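Local coordinates for protein SusD homolog (Bacteroides thetaiotaomicron, PDB 3EHM) that probably binds mucin O-glycans at the cell surface, as a SusD-like outer-membrane lipoprotein that helps a gut symbiont use host glycans, at residues F95-N104 with V139-G149; P116-I127 with S174-V185. All coordinates share one frame; numbering follows the deposited sequence.

Contact 1: F95-N104 with V139-G149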
loop_
_atom_site.group_PDB
_atom_site.type_symbol
_atom_site.label_atom_id
_atom_site.label_comp_id
_atom_site.label_asym_id
_atom_site.label_seq_id
_atom_site.Cartn_x
_atom_site.Cartn_y
_atom_site.Cartn_z
ATOM N N PHE A 95 7.442 1.769 10.053
ATOM C CA PHE A 95 7.845 1.625 8.658
ATOM C C PHE A 95 9.319 1.273 8.474
ATOM O O PHE A 95 9.682 0.653 7.476
ATOM C CB PHE A 95 7.557 2.915 7.872
ATOM C CG PHE A 95 6.122 3.077 7.448
ATOM C CD1 PHE A 95 5.364 4.155 7.903
ATOM C CD2 PHE A 95 5.533 2.168 6.572
ATOM C CE1 PHE A 95 4.041 4.328 7.490
ATOM C CE2 PHE A 95 4.208 2.332 6.149
ATOM C CZ PHE A 95 3.461 3.416 6.611
ATOM N N TYR A 96 10.172 1.653 9.425
ATOM C CA TYR A 96 11.603 1.394 9.265
ATOM C C TYR A 96 12.385 0.753 10.410
ATOM O O TYR A 96 12.986 -0.303 10.226
ATOM C CB TYR A 96 12.318 2.699 8.877
ATOM C CG TYR A 96 13.825 2.573 8.703
ATOM C CD1 TYR A 96 14.380 2.174 7.485
ATOM C CD2 TYR A 96 14.694 2.841 9.763
ATOM C CE1 TYR A 96 15.769 2.046 7.325
ATOM C CE2 TYR A 96 16.079 2.710 9.618
ATOM C CZ TYR A 96 16.610 2.313 8.397
ATOM O OH TYR A 96 17.976 2.186 8.256
ATOM N N SER A 97 12.388 1.387 11.579
ATOM C CA SER A 97 13.184 0.890 12.697
ATOM C C SER A 97 12.804 -0.422 13.377
ATOM O O SER A 97 13.694 -1.149 13.816
ATOM C CB SER A 97 13.345 1.993 13.755
ATOM O OG SER A 97 12.118 2.306 14.389
ATOM N N GLN A 98 11.516 -0.745 13.477
ATOM C CA GLN A 98 11.142 -2.001 14.135
ATOM C C GLN A 98 11.728 -3.206 13.406
ATOM O O GLN A 98 12.278 -4.111 14.036
ATOM C CB GLN A 98 9.615 -2.151 14.237
ATOM C CG GLN A 98 8.953 -1.245 15.286
ATOM C CD GLN A 98 9.320 -1.582 16.736
ATOM O OE1 GLN A 98 8.946 -0.857 17.663
ATOM N NE2 GLN A 98 10.041 -2.679 16.937
ATOM N N ILE A 99 11.633 -3.215 12.080
ATOM C CA ILE A 99 12.169 -4.332 11.312
ATOM C C ILE A 99 13.702 -4.260 11.197
ATOM O O ILE A 99 14.364 -5.275 10.976
ATOM C CB ILE A 99 11.513 -4.397 9.907
ATOM C CG1 ILE A 99 11.771 -5.770 9.284
ATOM C CG2 ILE A 99 12.052 -3.291 9.013
ATOM C CD1 ILE A 99 10.991 -6.016 8.007
ATOM N N PHE A 100 14.266 -3.066 11.366
ATOM C CA PHE A 100 15.721 -2.895 11.300
ATOM C C PHE A 100 16.412 -3.746 12.359
ATOM O O PHE A 100 17.435 -4.374 12.090
ATOM C CB PHE A 100 16.118 -1.435 11.541
ATOM C CG PHE A 100 17.610 -1.214 11.571
ATOM C CD1 PHE A 100 18.330 -1.062 10.390
ATOM C CD2 PHE A 100 18.301 -1.188 12.781
ATOM C CE1 PHE A 100 19.718 -0.890 10.408
ATOM C CE2 PHE A 100 19.691 -1.018 12.812
ATOM C CZ PHE A 100 20.397 -0.868 11.621
ATOM N N LEU A 101 15.846 -3.749 13.564
ATOM C CA LEU A 101 16.404 -4.497 14.687
ATOM C C LEU A 101 16.721 -5.957 14.379
ATOM O O LEU A 101 17.889 -6.353 14.374
ATOM C CB LEU A 101 15.465 -4.422 15.900
ATOM C CG LEU A 101 15.601 -3.221 16.843
ATOM C CD1 LEU A 101 16.973 -3.266 17.507
ATOM C CD2 LEU A 101 15.413 -1.923 16.085
ATOM N N PRO A 102 15.689 -6.781 14.128
ATOM C CA PRO A 102 15.969 -8.187 13.832
ATOM C C PRO A 102 16.781 -8.396 12.550
ATOM O O PRO A 102 17.584 -9.331 12.464
ATOM C CB PRO A 102 14.574 -8.807 13.765
ATOM C CG PRO A 102 13.730 -7.683 13.262
ATOM C CD PRO A 102 14.241 -6.507 14.060
ATOM N N TRP A 103 16.580 -7.544 11.551
ATOM C CA TRP A 103 17.342 -7.698 10.315
ATOM C C TRP A 103 18.827 -7.514 10.583
ATOM O O TRP A 103 19.653 -8.281 10.091
ATOM C CB TRP A 103 16.933 -6.680 9.247
ATOM C CG TRP A 103 17.855 -6.751 8.057
ATOM C CD1 TRP A 103 17.806 -7.657 7.033
ATOM C CD2 TRP A 103 19.040 -5.973 7.844
ATOM N NE1 TRP A 103 18.892 -7.496 6.203
ATOM C CE2 TRP A 103 19.665 -6.470 6.677
ATOM C CE3 TRP A 103 19.638 -4.907 8.530
ATOM C CZ2 TRP A 103 20.860 -5.937 6.180
ATOM C CZ3 TRP A 103 20.826 -4.376 8.036
ATOM C CH2 TRP A 103 21.424 -4.895 6.871
ATOM N N ASN A 104 19.157 -6.484 11.354
ATOM C CA ASN A 104 20.543 -6.177 11.671
ATOM C C ASN A 104 21.248 -7.321 12.388
ATOM O O ASN A 104 22.431 -7.567 12.150
ATOM C CB ASN A 104 20.622 -4.903 12.513
ATOM C CG ASN A 104 22.045 -4.398 12.674
ATOM O OD1 ASN A 104 22.782 -4.255 11.696
ATOM N ND2 ASN A 104 22.433 -4.114 13.910
ATOM N N VAL A 139 6.947 6.373 1.839
ATOM C CA VAL A 139 6.197 7.167 2.797
ATOM C C VAL A 139 6.961 8.429 3.219
ATOM O O VAL A 139 6.378 9.506 3.270
ATOM C CB VAL A 139 5.849 6.336 4.054
ATOM C CG1 VAL A 139 5.388 7.251 5.182
ATOM C CG2 VAL A 139 4.750 5.335 3.717
ATOM N N PHE A 140 8.257 8.298 3.508
ATOM C CA PHE A 140 9.071 9.441 3.947
ATOM C C PHE A 140 9.969 10.062 2.876
ATOM O O PHE A 140 10.284 11.257 2.938
ATOM C CB PHE A 140 9.984 9.052 5.118
ATOM C CG PHE A 140 9.259 8.693 6.386
ATOM C CD1 PHE A 140 8.963 7.368 6.682
ATOM C CD2 PHE A 140 8.905 9.679 7.305
ATOM C CE1 PHE A 140 8.330 7.023 7.873
ATOM C CE2 PHE A 140 8.269 9.344 8.503
ATOM C CZ PHE A 140 7.982 8.011 8.787
ATOM N N GLY A 141 10.395 9.250 1.912
ATOM C CA GLY A 141 11.298 9.731 0.881
ATOM C C GLY A 141 12.694 9.198 1.176
ATOM O O GLY A 141 12.951 8.010 0.978
ATOM N N PRO A 142 13.622 10.044 1.656
ATOM C CA PRO A 142 14.989 9.611 1.972
ATOM C C PRO A 142 14.992 8.711 3.205
ATOM O O PRO A 142 14.254 8.961 4.151
ATOM C CB PRO A 142 15.721 10.925 2.266
ATOM C CG PRO A 142 14.872 11.977 1.602
ATOM C CD PRO A 142 13.476 11.495 1.851
ATOM N N ILE A 143 15.816 7.667 3.189
ATOM C CA ILE A 143 15.932 6.760 4.327
ATOM C C ILE A 143 17.368 6.243 4.406
ATOM O O ILE A 143 18.117 6.312 3.421
ATOM C CB ILE A 143 14.992 5.533 4.210
ATOM C CG1 ILE A 143 15.351 4.712 2.972
ATOM C CG2 ILE A 143 13.533 5.985 4.165
ATOM C CD1 ILE A 143 14.672 3.345 2.922
ATOM N N ALA A 144 17.751 5.733 5.574
ATOM C CA ALA A 144 19.093 5.185 5.764
ATOM C C ALA A 144 19.101 3.778 5.179
ATOM O O ALA A 144 18.896 2.797 5.894
ATOM C CB ALA A 144 19.437 5.142 7.249
ATOM N N TYR A 145 19.341 3.681 3.877
ATOM C CA TYR A 145 19.335 2.390 3.203
ATOM C C TYR A 145 20.703 1.727 3.088
ATOM O O TYR A 145 20.921 0.644 3.627
ATOM C CB TYR A 145 18.730 2.529 1.806
ATOM C CG TYR A 145 18.536 1.202 1.116
ATOM C CD1 TYR A 145 17.430 0.397 1.403
ATOM C CD2 TYR A 145 19.489 0.718 0.220
ATOM C CE1 TYR A 145 17.283 -0.859 0.814
ATOM C CE2 TYR A 145 19.351 -0.533 -0.371
ATOM C CZ TYR A 145 18.251 -1.316 -0.070
ATOM O OH TYR A 145 18.132 -2.560 -0.652
ATOM N N ASN A 146 21.626 2.369 2.381
ATOM C CA ASN A 146 22.954 1.795 2.198
ATOM C C ASN A 146 23.797 1.741 3.467
ATOM O O ASN A 146 24.684 0.897 3.592
ATOM C CB ASN A 146 23.710 2.557 1.109
ATOM C CG ASN A 146 23.152 2.287 -0.274
ATOM O OD1 ASN A 146 23.027 1.132 -0.689
ATOM N ND2 ASN A 146 22.821 3.349 -0.998
ATOM N N SER A 147 23.519 2.635 4.409
ATOM C CA SER A 147 24.269 2.670 5.659
ATOM C C SER A 147 23.782 1.604 6.641
ATOM O O SER A 147 24.451 1.314 7.637
ATOM C CB SER A 147 24.155 4.055 6.298
ATOM O OG SER A 147 22.802 4.393 6.553
ATOM N N ALA A 148 22.623 1.020 6.349
ATOM C CA ALA A 148 22.035 -0.004 7.209
ATOM C C ALA A 148 23.010 -1.133 7.503
ATOM O O ALA A 148 23.525 -1.783 6.589
ATOM C CB ALA A 148 20.775 -0.567 6.571
ATOM N N GLY A 149 23.254 -1.363 8.787
ATOM C CA GLY A 149 24.164 -2.420 9.187
ATOM C C GLY A 149 25.576 -1.950 9.492
ATOM O O GLY A 149 26.395 -2.739 9.961
#

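Contact 2: P116-I127 with S174-V185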
loop_
_atom_site.group_PDB
_atom_site.type_symbol
_atom_site.label_atom_id
_atom_site.label_comp_id
_atom_site.label_asym_id
_atom_site.label_seq_id
_atom_site.Cartn_x
_atom_site.Cartn_y
_atom_site.Cartn_z
ATOM N N PRO A 116 26.339 -21.797 1.866
ATOM C CA PRO A 116 25.327 -21.348 0.907
ATOM C C PRO A 116 23.928 -21.237 1.503
ATOM O O PRO A 116 23.169 -20.345 1.136
ATOM C CB PRO A 116 25.416 -22.391 -0.208
ATOM C CG PRO A 116 25.858 -23.628 0.519
ATOM C CD PRO A 116 26.924 -23.084 1.446
ATOM N N SER A 117 23.586 -22.138 2.420
ATOM C CA SER A 117 22.266 -22.106 3.040
ATOM C C SER A 117 22.118 -20.862 3.911
ATOM O O SER A 117 21.031 -20.291 4.006
ATOM C CB SER A 117 22.025 -23.371 3.872
ATOM O OG SER A 117 22.953 -23.472 4.939
ATOM N N GLU A 118 23.208 -20.440 4.548
ATOM C CA GLU A 118 23.165 -19.241 5.377
ATOM C C GLU A 118 23.097 -18.002 4.491
ATOM O O GLU A 118 22.450 -17.016 4.842
ATOM C CB GLU A 118 24.385 -19.149 6.289
ATOM C CG GLU A 118 24.379 -20.140 7.432
ATOM C CD GLU A 118 25.099 -19.601 8.653
ATOM O OE1 GLU A 118 26.224 -19.077 8.505
ATOM O OE2 GLU A 118 24.539 -19.703 9.762
ATOM N N GLN A 119 23.773 -18.055 3.346
ATOM C CA GLN A 119 23.750 -16.942 2.402
ATOM C C GLN A 119 22.317 -16.762 1.908
ATOM O O GLN A 119 21.844 -15.641 1.730
ATOM C CB GLN A 119 24.647 -17.231 1.199
ATOM C CG GLN A 119 26.131 -17.254 1.495
ATOM C CD GLN A 119 26.945 -17.671 0.283
ATOM O OE1 GLN A 119 26.432 -17.722 -0.839
ATOM N NE2 GLN A 119 28.225 -17.961 0.501
ATOM N N ALA A 120 21.642 -17.887 1.685
ATOM C CA ALA A 120 20.262 -17.898 1.212
ATOM C C ALA A 120 19.337 -17.288 2.259
ATOM O O ALA A 120 18.409 -16.545 1.929
ATOM C CB ALA A 120 19.829 -19.329 0.904
ATOM N N ILE A 121 19.588 -17.616 3.523
ATOM C CA ILE A 121 18.786 -17.081 4.613
ATOM C C ILE A 121 18.899 -15.564 4.621
ATOM O O ILE A 121 17.895 -14.862 4.716
ATOM C CB ILE A 121 19.255 -17.633 5.973
ATOM C CG1 ILE A 121 18.783 -19.082 6.127
ATOM C CG2 ILE A 121 18.731 -16.759 7.105
ATOM C CD1 ILE A 121 19.199 -19.729 7.430
ATOM N N LEU A 122 20.128 -15.063 4.513
ATOM C CA LEU A 122 20.359 -13.625 4.508
ATOM C C LEU A 122 19.658 -12.949 3.334
ATOM O O LEU A 122 19.048 -11.893 3.501
ATOM C CB LEU A 122 21.864 -13.317 4.463
ATOM C CG LEU A 122 22.252 -11.838 4.309
ATOM C CD1 LEU A 122 21.652 -11.019 5.436
ATOM C CD2 LEU A 122 23.763 -11.699 4.312
ATOM N N GLU A 123 19.733 -13.551 2.149
ATOM C CA GLU A 123 19.086 -12.955 0.983
ATOM C C GLU A 123 17.564 -12.956 1.117
ATOM O O GLU A 123 16.897 -12.037 0.649
ATOM C CB GLU A 123 19.509 -13.667 -0.307
ATOM C CG GLU A 123 20.977 -13.452 -0.693
ATOM C CD GLU A 123 21.424 -11.997 -0.577
ATOM O OE1 GLU A 123 20.656 -11.085 -0.957
ATOM O OE2 GLU A 123 22.560 -11.766 -0.110
ATOM N N ILE A 124 17.011 -13.984 1.751
ATOM C CA ILE A 124 15.566 -14.035 1.950
ATOM C C ILE A 124 15.220 -12.920 2.939
ATOM O O ILE A 124 14.230 -12.207 2.777
ATOM C CB ILE A 124 15.125 -15.413 2.507
ATOM C CG1 ILE A 124 15.260 -16.467 1.404
ATOM C CG2 ILE A 124 13.676 -15.348 3.024
ATOM C CD1 ILE A 124 15.014 -17.884 1.866
ATOM N N ALA A 125 16.061 -12.762 3.954
ATOM C CA ALA A 125 15.859 -11.713 4.948
ATOM C C ALA A 125 15.965 -10.349 4.261
ATOM O O ALA A 125 15.244 -9.412 4.605
ATOM C CB ALA A 125 16.901 -11.833 6.051
ATOM N N ASN A 126 16.860 -10.244 3.281
ATOM C CA ASN A 126 17.035 -8.996 2.548
ATOM C C ASN A 126 15.777 -8.646 1.742
ATOM O O ASN A 126 15.406 -7.481 1.635
ATOM C CB ASN A 126 18.254 -9.083 1.612
ATOM C CG ASN A 126 19.580 -8.959 2.358
ATOM O OD1 ASN A 126 19.630 -8.442 3.473
ATOM N ND2 ASN A 126 20.662 -9.412 1.729
ATOM N N ILE A 127 15.123 -9.653 1.174
ATOM C CA ILE A 127 13.906 -9.410 0.404
ATOM C C ILE A 127 12.813 -8.884 1.336
ATOM O O ILE A 127 12.151 -7.890 1.034
ATOM C CB ILE A 127 13.406 -10.698 -0.283
ATOM C CG1 ILE A 127 14.424 -11.152 -1.334
ATOM C CG2 ILE A 127 12.031 -10.454 -0.922
ATOM C CD1 ILE A 127 14.106 -12.509 -1.953
ATOM N N SER A 174 19.943 -10.783 -4.731
ATOM C CA SER A 174 19.212 -11.820 -4.009
ATOM C C SER A 174 18.734 -12.903 -4.975
ATOM O O SER A 174 18.886 -14.096 -4.714
ATOM C CB SER A 174 18.003 -11.219 -3.281
ATOM O OG SER A 174 18.403 -10.391 -2.201
ATOM N N VAL A 175 18.152 -12.478 -6.091
ATOM C CA VAL A 175 17.644 -13.401 -7.100
ATOM C C VAL A 175 18.761 -14.276 -7.676
ATOM O O VAL A 175 18.614 -15.491 -7.795
ATOM C CB VAL A 175 16.955 -12.624 -8.242
ATOM C CG1 VAL A 175 16.606 -13.564 -9.389
ATOM C CG2 VAL A 175 15.693 -11.945 -7.708
ATOM N N GLU A 176 19.878 -13.654 -8.028
ATOM C CA GLU A 176 21.001 -14.396 -8.579
ATOM C C GLU A 176 21.435 -15.535 -7.660
ATOM O O GLU A 176 21.704 -16.648 -8.111
ATOM C CB GLU A 176 22.193 -13.464 -8.818
ATOM C CG GLU A 176 23.530 -14.177 -8.659
ATOM C CD GLU A 176 24.604 -13.653 -9.586
ATOM O OE1 GLU A 176 24.260 -12.965 -10.574
ATOM O OE2 GLU A 176 25.797 -13.948 -9.338
ATOM N N LEU A 177 21.503 -15.255 -6.365
ATOM C CA LEU A 177 21.926 -16.269 -5.414
ATOM C C LEU A 177 20.859 -17.320 -5.163
ATOM O O LEU A 177 21.140 -18.515 -5.209
ATOM C CB LEU A 177 22.334 -15.615 -4.093
ATOM C CG LEU A 177 22.896 -16.569 -3.033
ATOM C CD1 LEU A 177 23.983 -15.867 -2.235
ATOM C CD2 LEU A 177 21.787 -17.056 -2.126
ATOM N N LEU A 178 19.632 -16.876 -4.906
ATOM C CA LEU A 178 18.534 -17.791 -4.622
ATOM C C LEU A 178 18.180 -18.686 -5.803
ATOM O O LEU A 178 17.626 -19.774 -5.624
ATOM C CB LEU A 178 17.307 -16.999 -4.157
ATOM C CG LEU A 178 17.538 -16.237 -2.843
ATOM C CD1 LEU A 178 16.323 -15.408 -2.490
ATOM C CD2 LEU A 178 17.844 -17.232 -1.729
ATOM N N ASN A 179 18.505 -18.241 -7.012
ATOM C CA ASN A 179 18.221 -19.035 -8.202
ATOM C C ASN A 179 19.109 -20.279 -8.275
ATOM O O ASN A 179 18.881 -21.162 -9.100
ATOM C CB ASN A 179 18.401 -18.183 -9.462
ATOM C CG ASN A 179 17.096 -17.571 -9.942
ATOM O OD1 ASN A 179 17.091 -16.640 -10.744
ATOM N ND2 ASN A 179 15.980 -18.106 -9.462
ATOM N N THR A 180 20.111 -20.353 -7.406
ATOM C CA THR A 180 21.006 -21.508 -7.393
ATOM C C THR A 180 20.647 -22.462 -6.260
ATOM O O THR A 180 21.250 -23.528 -6.117
ATOM C CB THR A 180 22.481 -21.086 -7.223
ATOM O OG1 THR A 180 22.670 -20.501 -5.929
ATOM C CG2 THR A 180 22.870 -20.077 -8.296
ATOM N N ILE A 181 19.664 -22.069 -5.454
ATOM C CA ILE A 181 19.216 -22.884 -4.331
ATOM C C ILE A 181 17.980 -23.659 -4.773
ATOM O O ILE A 181 16.973 -23.066 -5.164
ATOM C CB ILE A 181 18.846 -22.000 -3.115
ATOM C CG1 ILE A 181 20.013 -21.068 -2.772
ATOM C CG2 ILE A 181 18.482 -22.877 -1.922
ATOM C CD1 ILE A 181 21.271 -21.776 -2.311
ATOM N N SER A 182 18.059 -24.984 -4.712
ATOM C CA SER A 182 16.946 -25.832 -5.124
ATOM C C SER A 182 16.242 -26.541 -3.969
ATOM O O SER A 182 15.212 -27.185 -4.168
ATOM C CB SER A 182 17.437 -26.870 -6.136
ATOM O OG SER A 182 18.609 -27.511 -5.663
ATOM N N TYR A 183 16.791 -26.425 -2.766
ATOM C CA TYR A 183 16.190 -27.066 -1.599
ATOM C C TYR A 183 15.447 -26.050 -0.730
ATOM O O TYR A 183 15.588 -24.845 -0.922
ATOM C CB TYR A 183 17.271 -27.762 -0.770
ATOM C CG TYR A 183 18.488 -26.905 -0.523
ATOM C CD1 TYR A 183 19.539 -26.872 -1.440
ATOM C CD2 TYR A 183 18.582 -26.105 0.615
ATOM C CE1 TYR A 183 20.656 -26.064 -1.230
ATOM C CE2 TYR A 183 19.693 -25.291 0.835
ATOM C CZ TYR A 183 20.725 -25.276 -0.094
ATOM O OH TYR A 183 21.815 -24.463 0.111
ATOM N N SER A 184 14.661 -26.539 0.224
ATOM C CA SER A 184 13.897 -25.665 1.110
ATOM C C SER A 184 14.797 -24.929 2.101
ATOM O O SER A 184 15.821 -25.457 2.537
ATOM C CB SER A 184 12.847 -26.477 1.870
ATOM O OG SER A 184 11.944 -27.100 0.970
ATOM N N VAL A 185 14.405 -23.708 2.455
ATOM C CA VAL A 185 15.172 -22.895 3.387
ATOM C C VAL A 185 14.276 -22.310 4.480
ATOM O O VAL A 185 13.303 -21.608 4.193
ATOM C CB VAL A 185 15.888 -21.740 2.647
ATOM C CG1 VAL A 185 16.534 -20.791 3.656
ATOM C CG2 VAL A 185 16.941 -22.303 1.705
#

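Contact 1: F95-N104 with V139-G149
Phe95 and Val139 face each other with CA atoms 8.2 Å apart, and at the far end Asn104 and Gly149 close to 5.8 Å; between them the chain of 139-149 leaves its helix at Gly141 and runs as a loop beside helical residues 95-104. Gly141 and Gly149 both have positive phi, where a side chain would press on the preceding carbonyl oxygen. Val139 sets CG2 over one face of the Phe95 ring, 3.9 Å from its centroid, a CH-pi contact well suited to a beta-branched valine. Tyr96 reaches across with CG anti to its own N (chi1 179°), and its OH donates to Ala144 O at 2.6 Å, in the carbonyl plane and on a lone pair. That carbonyl belongs to the centre of an inverse gamma turn, whose small alanine lets the hydroxyl come close. Further along, Ala148 CB meets the edge of the Phe100 ring at CE1 (4.0 Å), while the Trp103 indole turns its edge to Gly149 N; Asn104 OD1 lies 3.4 Å from Gly149 CA. Trp133 of helix 116-140 stacks on Tyr96, Asn126 of that helix binds Trp103 NE1, and helix 160-178 packs against Ile143 and Tyr145.

Contact 2: P116-I127 with S174-V185
Pro116 opens the helix of 116-127 beside Tyr183, whose OH lies 4.1 Å from Pro116 CG and also nears Ser117, with the CB of this serine at the edge of the ring. Ile181 CG2 sits over the centre of one face of that ring. Gln119 passes Leu177 at about a right angle, its OE1 3.4 Å from Leu177 CD1. Ala120 is small enough to let Leu178 come close, CB to CD2 3.9 Å, and it also touches Ile181 and Val185. Ile121, though its CB points away, brings CG1 back to Val185 CG1. Helices 116-127 and 174-178 run roughly antiparallel, at 146° with axes 9.6 Å apart, and Leu178 is a knob in the hole formed by Ala120, Glu123, Ile124 and Ile127, the kind of helix pairing expected of a TPR-like fold. Glu123 bends at chi2 (-45°), bringing OE1 to Ser174 OG, which donates at 2.7 Å to the anti lone pair; Asn126 ND2 gives the same oxygen a second bond, from above the carboxylate plane. An alanine here would remove this acceptor and is likely to leave the buried Ser174 hydroxyl and the Asn126 amide without their shared partner. Ile124 CD1 slides past Val185 to within 3.7 Å of its CG1. The amide oxygen of Asn126 has its partner in Trp103 of helix 85-110. Ile127 meets Leu178 tip to tip, CD1 to CD1 3.7 Å.

How the contacts relate
Contact 1 and contact 2 lie about 21 Å apart, centre to centre, and both use helix 116-140: contact 2 takes its beginning, contact 1 its end and the loop that follows. Along the chain their segments alternate, in the order 95-104, 116-127, 139-149, 174-185, so helices 85-110, 116-140 and 160-178 are tied in succession. The two contacts meet directly where Trp103 NE1 probably hydrogen-bonds to Asn126 OD1 at 3.0 Å. The same indole packs near Ala125 O. Successive helices joined in this way agree with the tetratricopeptide-repeat character of SusD-like proteins, in which helical packing probably forms the framework that carries the glycan-binding surface.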